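Local atomic coordinates of hypothetical protein (Mesorhizobium loti, PDB entry 2O2X), a protein that removes the phosphate at C-7 of D-glycero-beta-D-manno-heptose 1,7-bisphosphate, a magnesium-dependent step in making the nucleotide-activated heptose ADP-L-glycero-beta-D-manno-heptose. Residues I19-G24 against V112-A117; L34-D39 against I73-V78. All blocks are in the same frame, centred on the assembly; numbering follows the deposited sequence.

Contacts 1 and 2 belong to one mixed sheet, their centres about 9 Å apart. In contact 2 the parallel strands 34-36 and 75-80 lie at the middle of the chain; contact 1 adds an antiparallel pairing between strands 114-118 and 17-21, further toward one edge. The two meet where 114-118 runs beside 75-80: Asp113 N lies 2.8 Å from Val75 O and Leu116 N 2.9 Å from Val77 O, both probable hydrogen bonds. Contact 2 carries Asp37 and Asp39, the nucleophile and proton donor inferred from relatives, whereas contact 1 approaches the site through Val115, about 5 Å from the side chain of Thr79, which by similarity stabilises the phosphoryl group.

Contact 1. Residues I19-G24 against V112-A117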
ATOM      1  N   ILE A  19       3.702  11.649   3.095  1.00  9.61           N
ATOM      2  CA  ILE A  19       4.709  10.601   3.218  1.00 11.08           C
ATOM      3  C   ILE A  19       5.149  10.539   4.670  1.00 12.40           C
ATOM      4  O   ILE A  19       5.622  11.541   5.229  1.00 11.00           O
ATOM      5  CB  ILE A  19       5.926  10.849   2.329  1.00 10.22           C
ATOM      6  CG1 ILE A  19       5.491  11.048   0.874  1.00 11.89           C
ATOM      7  CG2 ILE A  19       6.906   9.679   2.458  1.00 12.34           C
ATOM      8  CD1 ILE A  19       6.626  11.245  -0.113  1.00 14.86           C
ATOM      9  N   GLU A  20       4.989   9.374   5.286  1.00 10.78           N
ATOM     10  CA  GLU A  20       5.135   9.238   6.737  1.00 13.11           C
ATOM     11  C   GLU A  20       5.812   7.912   7.065  1.00 13.74           C
ATOM     12  O   GLU A  20       5.287   6.839   6.737  1.00 11.66           O
ATOM     13  CB  GLU A  20       3.738   9.248   7.366  1.00 13.97           C
ATOM     14  CG  GLU A  20       3.692   9.157   8.844  1.00 18.90           C
ATOM     15  CD  GLU A  20       2.288   9.054   9.377  1.00 16.96           C
ATOM     16  OE1 GLU A  20       1.324   8.762   8.596  1.00 14.38           O
ATOM     17  OE2 GLU A  20       2.170   9.181  10.612  1.00 21.35           O
ATOM     18  N   ARG A  21       6.954   7.969   7.746  1.00 12.34           N
ATOM     19  CA  ARG A  21       7.596   6.773   8.293  1.00 12.89           C
ATOM     20  C   ARG A  21       6.833   6.375   9.556  1.00 11.13           C
ATOM     21  O   ARG A  21       6.478   7.239  10.364  1.00 13.42           O
ATOM     22  CB  ARG A  21       9.070   7.043   8.594  1.00 12.85           C
ATOM     23  CG  ARG A  21       9.879   5.853   9.032  1.00 15.29           C
ATOM     24  CD  ARG A  21      10.219   4.890   7.906  1.00 14.94           C
ATOM     25  NE  ARG A  21      11.316   4.022   8.345  1.00 23.06           N
ATOM     26  CZ  ARG A  21      11.142   2.947   9.094  1.00 22.37           C
ATOM     27  NH1 ARG A  21       9.923   2.578   9.466  1.00 22.16           N
ATOM     28  NH2 ARG A  21      12.181   2.226   9.467  1.00 27.55           N
ATOM     29  N   ILE A  22       6.520   5.085   9.699  1.00 11.68           N
ATOM     30  CA  ILE A  22       5.727   4.562  10.815  1.00 11.50           C
ATOM     31  C   ILE A  22       6.600   3.678  11.686  1.00 13.33           C
ATOM     32  O   ILE A  22       7.220   2.739  11.206  1.00 12.60           O
ATOM     33  CB  ILE A  22       4.553   3.698  10.321  1.00 12.69           C
ATOM     34  CG1 ILE A  22       3.619   4.493   9.416  1.00 11.94           C
ATOM     35  CG2 ILE A  22       3.781   3.088  11.471  1.00 14.15           C
ATOM     36  CD1 ILE A  22       2.914   5.633  10.038  1.00 12.20           C
ATOM     37  N   GLY A  23       6.628   3.950  12.980  1.00 15.95           N
ATOM     38  CA  GLY A  23       7.323   3.060  13.911  1.00 19.37           C
ATOM     39  C   GLY A  23       8.801   3.288  13.787  1.00 19.58           C
ATOM     40  O   GLY A  23       9.262   4.152  13.035  1.00 22.02           O
ATOM     41  N   GLY A  24       9.563   2.486  14.500  1.00 22.61           N
ATOM     42  CA  GLY A  24      10.999   2.739  14.570  1.00 25.82           C
ATOM     43  C   GLY A  24      11.810   1.509  14.313  1.00 27.31           C
ATOM     44  O   GLY A  24      12.935   1.403  14.806  1.00 28.89           O
ATOM     45  N   VAL A 112       2.766  -1.630  10.122  1.00 11.18           N
ATOM     46  CA  VAL A 112       3.352  -1.192   8.866  1.00  8.78           C
ATOM     47  C   VAL A 112       4.522  -0.256   9.180  1.00  9.80           C
ATOM     48  O   VAL A 112       4.732   0.150  10.336  1.00 10.95           O
ATOM     49  CB  VAL A 112       2.335  -0.516   7.944  1.00  9.28           C
ATOM     50  CG1 VAL A 112       1.061  -1.375   7.784  1.00 10.92           C
ATOM     51  CG2 VAL A 112       1.974   0.861   8.401  1.00 10.37           C
ATOM     52  N   ASP A 113       5.298   0.055   8.146  1.00  8.01           N
ATOM     53  CA  ASP A 113       6.564   0.794   8.285  1.00 10.77           C
ATOM     54  C   ASP A 113       6.617   2.131   7.555  1.00  9.61           C
ATOM     55  O   ASP A 113       7.464   2.980   7.838  1.00  9.35           O
ATOM     56  CB  ASP A 113       7.679  -0.123   7.851  1.00  9.49           C
ATOM     57  CG  ASP A 113       7.703  -1.384   8.683  1.00 10.41           C
ATOM     58  OD1 ASP A 113       7.995  -1.239   9.914  1.00 12.28           O
ATOM     59  OD2 ASP A 113       7.361  -2.475   8.161  1.00 11.81           O
HETATM   60  N   MSE A 114       5.703   2.345   6.615  1.00  9.26           N
HETATM   61  CA  MSE A 114       5.641   3.630   5.928  1.00  9.59           C
HETATM   62  C   MSE A 114       4.246   3.765   5.319  1.00  8.63           C
HETATM   63  O   MSE A 114       3.645   2.760   4.895  1.00  9.51           O
HETATM   64  CB  MSE A 114       6.716   3.722   4.856  1.00  8.81           C
HETATM   65  CG  MSE A 114       6.769   5.036   4.129  1.00  8.23           C
HETATM   66 SE   MSE A 114       8.270   5.276   2.944  0.75 12.65          SE
HETATM   67  CE  MSE A 114       9.597   5.707   4.270  1.00 18.85           C
ATOM     68  N   VAL A 115       3.738   4.991   5.298  1.00  7.56           N
ATOM     69  CA  VAL A 115       2.482   5.314   4.592  1.00  7.93           C
ATOM     70  C   VAL A 115       2.729   6.433   3.592  1.00  8.87           C
ATOM     71  O   VAL A 115       3.247   7.493   3.978  1.00  8.47           O
ATOM     72  CB  VAL A 115       1.387   5.769   5.582  1.00 10.55           C
ATOM     73  CG1 VAL A 115       0.109   6.203   4.844  1.00 12.11           C
ATOM     74  CG2 VAL A 115       1.076   4.661   6.591  1.00 12.23           C
ATOM     75  N   LEU A 116       2.354   6.213   2.330  1.00  7.78           N
ATOM     76  CA  LEU A 116       2.310   7.255   1.308  1.00  7.46           C
ATOM     77  C   LEU A 116       0.891   7.373   0.790  1.00  6.56           C
ATOM     78  O   LEU A 116       0.198   6.366   0.608  1.00  8.18           O
ATOM     79  CB  LEU A 116       3.275   7.022   0.157  1.00  9.54           C
ATOM     80  CG  LEU A 116       4.729   6.776   0.588  1.00  7.64           C
ATOM     81  CD1 LEU A 116       5.023   5.307   0.745  1.00  9.23           C
ATOM     82  CD2 LEU A 116       5.700   7.300  -0.476  1.00  9.97           C
ATOM     83  N   ALA A 117       0.436   8.601   0.594  1.00  6.14           N
ATOM     84  CA  ALA A 117      -0.892   8.855   0.082  1.00  7.05           C
ATOM     85  C   ALA A 117      -0.891  10.019  -0.890  1.00  7.16           C
ATOM     86  O   ALA A 117      -0.129  10.996  -0.723  1.00  7.96           O
ATOM     87  CB  ALA A 117      -1.862   9.137   1.218  1.00  8.15           C
TER
HETATM   88  O   HOH W   1       9.076   0.874  11.310  1.00 13.52           O
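Arg21 and Met114, a selenomethionine, face each other across an antiparallel pair of strands, and their side chains cross at about a right angle. Arg21 leaves with CG anti to the backbone N, then bends at chi2 (75°), so that CD passes Met114 CE at 3.8 Å while the guanidinium turns its edge to Asp113. There NH1 gives a bent 3.0 Å bond (140°) to Asp113 O, in the carbonyl plane and on a lone pair. The same oxygen takes Ile22 N from above that plane, so two donors grip it from different directions. A water accepts from Arg21 NH1 in the guanidinium plane and donates to Ile22 O and Asp113 OD1, bridging charges too far apart for a salt bridge; Arg25 is the salt-bridge partner of Asp113 and takes Arg21 NH2 on its carbonyl.

On the same face, Ile19 crosses Leu116 obliquely, CG2 meeting CD2 at 4.0 Å. Between these two pairs the backbones of Glu20 and Val115 exchange hydrogen bonds; that from Val115 N to Glu20 O is nearly straight (171°). Just past the strand, Ile22 points toward the partner segment, and its CG1 reaches Val115 CG2 at 3.8 Å, on the face opposite Ile19 and Arg21. Branched aliphatic Ile19, Leu116 and Val115 suit their buried places, while the long, partly exposed arginine can lay its CD methylene against the selenomethionine's terminal methyl and still send its charge to polar atoms.

Helix 141-150 packs over the face of Ile19, Arg21 and Met114, and helix 91-107 on Ile22 and Val115; strand 114-118 passes its other edge to strand 75-80.

Contact 2. Residues L34-D39 against I73-V78; sequences LFLDRD and IPVVVV
From its CB, Phe35 heads to the same face of the sheet as Val76, its neighbour on the parallel strand, and the two side chains lie side by side, pointing the same way. CB stands 4.0 Å from Val76 O. With CG anti to the carbonyl carbon (chi1 -70°) the ring is carried along the valine: CD1 meets Val76 CB at 3.8 Å and also touches Val78 CG1, and CE1 follows Val76 CG1 at 3.8 Å. Beyond this flank, Leu143 and Ala146 of helix 141-150 pack on the ring, a flat apolar group that fills the layer between sheet and helix.

On the other face Leu36 slants across Val75, its CD1 3.6 Å from Val75 CG1, beneath helix 62-71. Beta-branched valines suit such a central strand, since they prefer extended backbone and are wholly apolar. Four N-H...O bonds, all 2.9 Å, run between the two segments, from Leu34 N to Pro74 O at one end to Val78 N to Leu36 O at the other.

Past the last of these, Asp37 OD1 forms a salt bridge with Lys137, which also bonds Val78 O, and Arg38 NH2 forms one with Asp39 OD1, on its syn lone pair, at 2.8 Å. Strand 34-36, helix 62-71 and strand 75-80 form a beta-alpha-beta unit of the Rossmann-like HAD fold, with the DxD motif of Asp37 and Asp39, the probable nucleophile and proton donor, just past the C-terminal end of strand 34-36.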
ATOM      1  N   LEU A  34       6.931  -5.229   0.956  1.00  7.69           N
ATOM      2  CA  LEU A  34       5.552  -5.583   0.685  1.00  7.25           C
ATOM      3  C   LEU A  34       4.769  -4.299   0.606  1.00  7.07           C
ATOM      4  O   LEU A  34       4.538  -3.649   1.623  1.00  7.97           O
ATOM      5  CB  LEU A  34       4.966  -6.503   1.764  1.00  9.34           C
ATOM      6  CG  LEU A  34       3.477  -6.863   1.596  1.00  8.26           C
ATOM      7  CD1 LEU A  34       3.229  -7.629   0.340  1.00  7.98           C
ATOM      8  CD2 LEU A  34       3.000  -7.637   2.810  1.00  9.01           C
ATOM      9  N   PHE A  35       4.357  -3.932  -0.604  1.00  7.28           N
ATOM     10  CA  PHE A  35       3.488  -2.777  -0.820  1.00  7.37           C
ATOM     11  C   PHE A  35       2.030  -3.212  -0.726  1.00  6.57           C
ATOM     12  O   PHE A  35       1.645  -4.194  -1.350  1.00  8.60           O
ATOM     13  CB  PHE A  35       3.715  -2.160  -2.207  1.00  7.29           C
ATOM     14  CG  PHE A  35       5.053  -1.455  -2.370  1.00  7.58           C
ATOM     15  CD1 PHE A  35       5.226  -0.145  -1.922  1.00  8.33           C
ATOM     16  CD2 PHE A  35       6.135  -2.094  -2.970  1.00  8.47           C
ATOM     17  CE1 PHE A  35       6.436   0.519  -2.078  1.00 10.02           C
ATOM     18  CE2 PHE A  35       7.348  -1.412  -3.127  1.00  9.10           C
ATOM     19  CZ  PHE A  35       7.487  -0.116  -2.667  1.00  9.64           C
ATOM     20  N   LEU A  36       1.225  -2.439   0.001  1.00  6.46           N
ATOM     21  CA  LEU A  36      -0.192  -2.706   0.162  1.00  7.46           C
ATOM     22  C   LEU A  36      -0.993  -1.473  -0.152  1.00  8.43           C
ATOM     23  O   LEU A  36      -0.751  -0.399   0.392  1.00  8.15           O
ATOM     24  CB  LEU A  36      -0.516  -3.095   1.613  1.00  8.85           C
ATOM     25  CG  LEU A  36       0.196  -4.346   2.161  1.00  6.36           C
ATOM     26  CD1 LEU A  36      -0.152  -4.566   3.635  1.00  9.42           C
ATOM     27  CD2 LEU A  36      -0.152  -5.572   1.326  1.00  8.97           C
ATOM     28  N   ASP A  37      -2.015  -1.612  -0.972  1.00  6.36           N
ATOM     29  CA  ASP A  37      -3.066  -0.595  -1.007  1.00  6.82           C
ATOM     30  C   ASP A  37      -3.801  -0.634   0.362  1.00  7.95           C
ATOM     31  O   ASP A  37      -3.660  -1.603   1.129  1.00  8.56           O
ATOM     32  CB  ASP A  37      -4.025  -0.893  -2.173  1.00  8.14           C
ATOM     33  CG  ASP A  37      -5.057   0.224  -2.402  1.00 10.98           C
ATOM     34  OD1 ASP A  37      -4.859   1.376  -2.019  1.00 11.56           O
ATOM     35  OD2 ASP A  37      -6.083  -0.073  -3.027  1.00 30.60           O
ATOM     36  N   ARG A  38      -4.569   0.413   0.697  1.00  7.81           N
ATOM     37  CA  ARG A  38      -5.265   0.461   1.965  1.00  7.57           C
ATOM     38  C   ARG A  38      -6.759   0.097   1.798  1.00  8.79           C
ATOM     39  O   ARG A  38      -7.172  -0.989   2.216  1.00  9.01           O
ATOM     40  CB  ARG A  38      -5.053   1.794   2.684  1.00  7.49           C
ATOM     41  CG  ARG A  38      -5.263   1.654   4.197  1.00  8.59           C
ATOM     42  CD  ARG A  38      -5.517   2.990   4.883  1.00  8.90           C
ATOM     43  NE  ARG A  38      -6.855   3.460   4.563  1.00  9.39           N
ATOM     44  CZ  ARG A  38      -7.279   4.708   4.723  1.00 11.29           C
ATOM     45  NH1 ARG A  38      -6.477   5.640   5.223  1.00 11.05           N
ATOM     46  NH2 ARG A  38      -8.505   5.013   4.360  1.00 11.26           N
ATOM     47  N   ASP A  39      -7.562   0.976   1.209  1.00  7.91           N
ATOM     48  CA  ASP A  39      -9.001   0.771   1.113  1.00 10.32           C
ATOM     49  C   ASP A  39      -9.306  -0.339   0.115  1.00  9.30           C
ATOM     50  O   ASP A  39      -9.016  -0.195  -1.083  1.00 11.01           O
ATOM     51  CB  ASP A  39      -9.680   2.072   0.688  1.00 10.38           C
ATOM     52  CG  ASP A  39      -9.441   3.217   1.668  1.00 12.51           C
ATOM     53  OD1 ASP A  39      -9.734   3.059   2.860  1.00 12.81           O
ATOM     54  OD2 ASP A  39      -9.006   4.292   1.203  1.00 15.01           O
ATOM     55  N   ILE A  73      10.637  -7.737   6.584  1.00 13.50           N
ATOM     56  CA  ILE A  73      10.380  -7.064   5.308  1.00 14.16           C
ATOM     57  C   ILE A  73       9.518  -5.831   5.585  1.00 12.17           C
ATOM     58  O   ILE A  73       8.468  -5.976   6.216  1.00 14.00           O
ATOM     59  CB  ILE A  73       9.625  -8.062   4.354  1.00 15.30           C
ATOM     60  CG1 ILE A  73      10.597  -9.192   3.970  1.00 20.10           C
ATOM     61  CG2 ILE A  73       9.020  -7.404   3.125  1.00 20.97           C
ATOM     62  CD1 ILE A  73      11.937  -8.678   3.488  1.00 22.64           C
ATOM     63  N   PRO A  74       9.969  -4.632   5.154  1.00 10.50           N
ATOM     64  CA  PRO A  74       9.117  -3.470   5.413  1.00  9.12           C
ATOM     65  C   PRO A  74       7.763  -3.574   4.691  1.00  9.89           C
ATOM     66  O   PRO A  74       7.695  -4.047   3.535  1.00 10.39           O
ATOM     67  CB  PRO A  74       9.925  -2.295   4.860  1.00 10.24           C
ATOM     68  CG  PRO A  74      10.897  -2.895   3.964  1.00 14.49           C
ATOM     69  CD  PRO A  74      11.188  -4.262   4.415  1.00 13.13           C
ATOM     70  N   VAL A  75       6.719  -3.129   5.381  1.00  7.27           N
ATOM     71  CA  VAL A  75       5.374  -3.054   4.834  1.00  8.18           C
ATOM     72  C   VAL A  75       5.038  -1.604   4.562  1.00  8.06           C
ATOM     73  O   VAL A  75       5.080  -0.761   5.454  1.00  7.83           O
ATOM     74  CB  VAL A  75       4.356  -3.700   5.782  1.00  7.98           C
ATOM     75  CG1 VAL A  75       2.944  -3.542   5.230  1.00  9.17           C
ATOM     76  CG2 VAL A  75       4.699  -5.199   6.049  1.00  9.91           C
ATOM     77  N   VAL A  76       4.756  -1.300   3.298  1.00  8.30           N
ATOM     78  CA  VAL A  76       4.576   0.060   2.827  1.00  7.24           C
ATOM     79  C   VAL A  76       3.178   0.235   2.268  1.00  7.02           C
ATOM     80  O   VAL A  76       2.791  -0.428   1.304  1.00  8.19           O
ATOM     81  CB  VAL A  76       5.621   0.448   1.761  1.00  7.71           C
ATOM     82  CG1 VAL A  76       5.415   1.865   1.291  1.00  9.72           C
ATOM     83  CG2 VAL A  76       7.054   0.249   2.302  1.00  7.82           C
ATOM     84  N   VAL A  77       2.403   1.121   2.907  1.00  7.55           N
ATOM     85  CA  VAL A  77       1.032   1.417   2.459  1.00  7.48           C
ATOM     86  C   VAL A  77       1.120   2.485   1.393  1.00  7.84           C
ATOM     87  O   VAL A  77       1.743   3.519   1.618  1.00  8.09           O
ATOM     88  CB  VAL A  77       0.151   1.875   3.620  1.00  8.13           C
ATOM     89  CG1 VAL A  77      -1.259   2.241   3.107  1.00  9.59           C
ATOM     90  CG2 VAL A  77       0.063   0.776   4.696  1.00  8.98           C
ATOM     91  N   VAL A  78       0.514   2.250   0.242  1.00  7.57           N
ATOM     92  CA  VAL A  78       0.512   3.223  -0.879  1.00  6.94           C
ATOM     93  C   VAL A  78      -0.946   3.392  -1.303  1.00 10.46           C
ATOM     94  O   VAL A  78      -1.586   2.463  -1.792  1.00  9.62           O
ATOM     95  CB  VAL A  78       1.413   2.810  -2.078  1.00  7.98           C
ATOM     96  CG1 VAL A  78       2.854   2.970  -1.705  1.00  9.29           C
ATOM     97  CG2 VAL A  78       1.130   1.368  -2.543  1.00  9.59           C
TER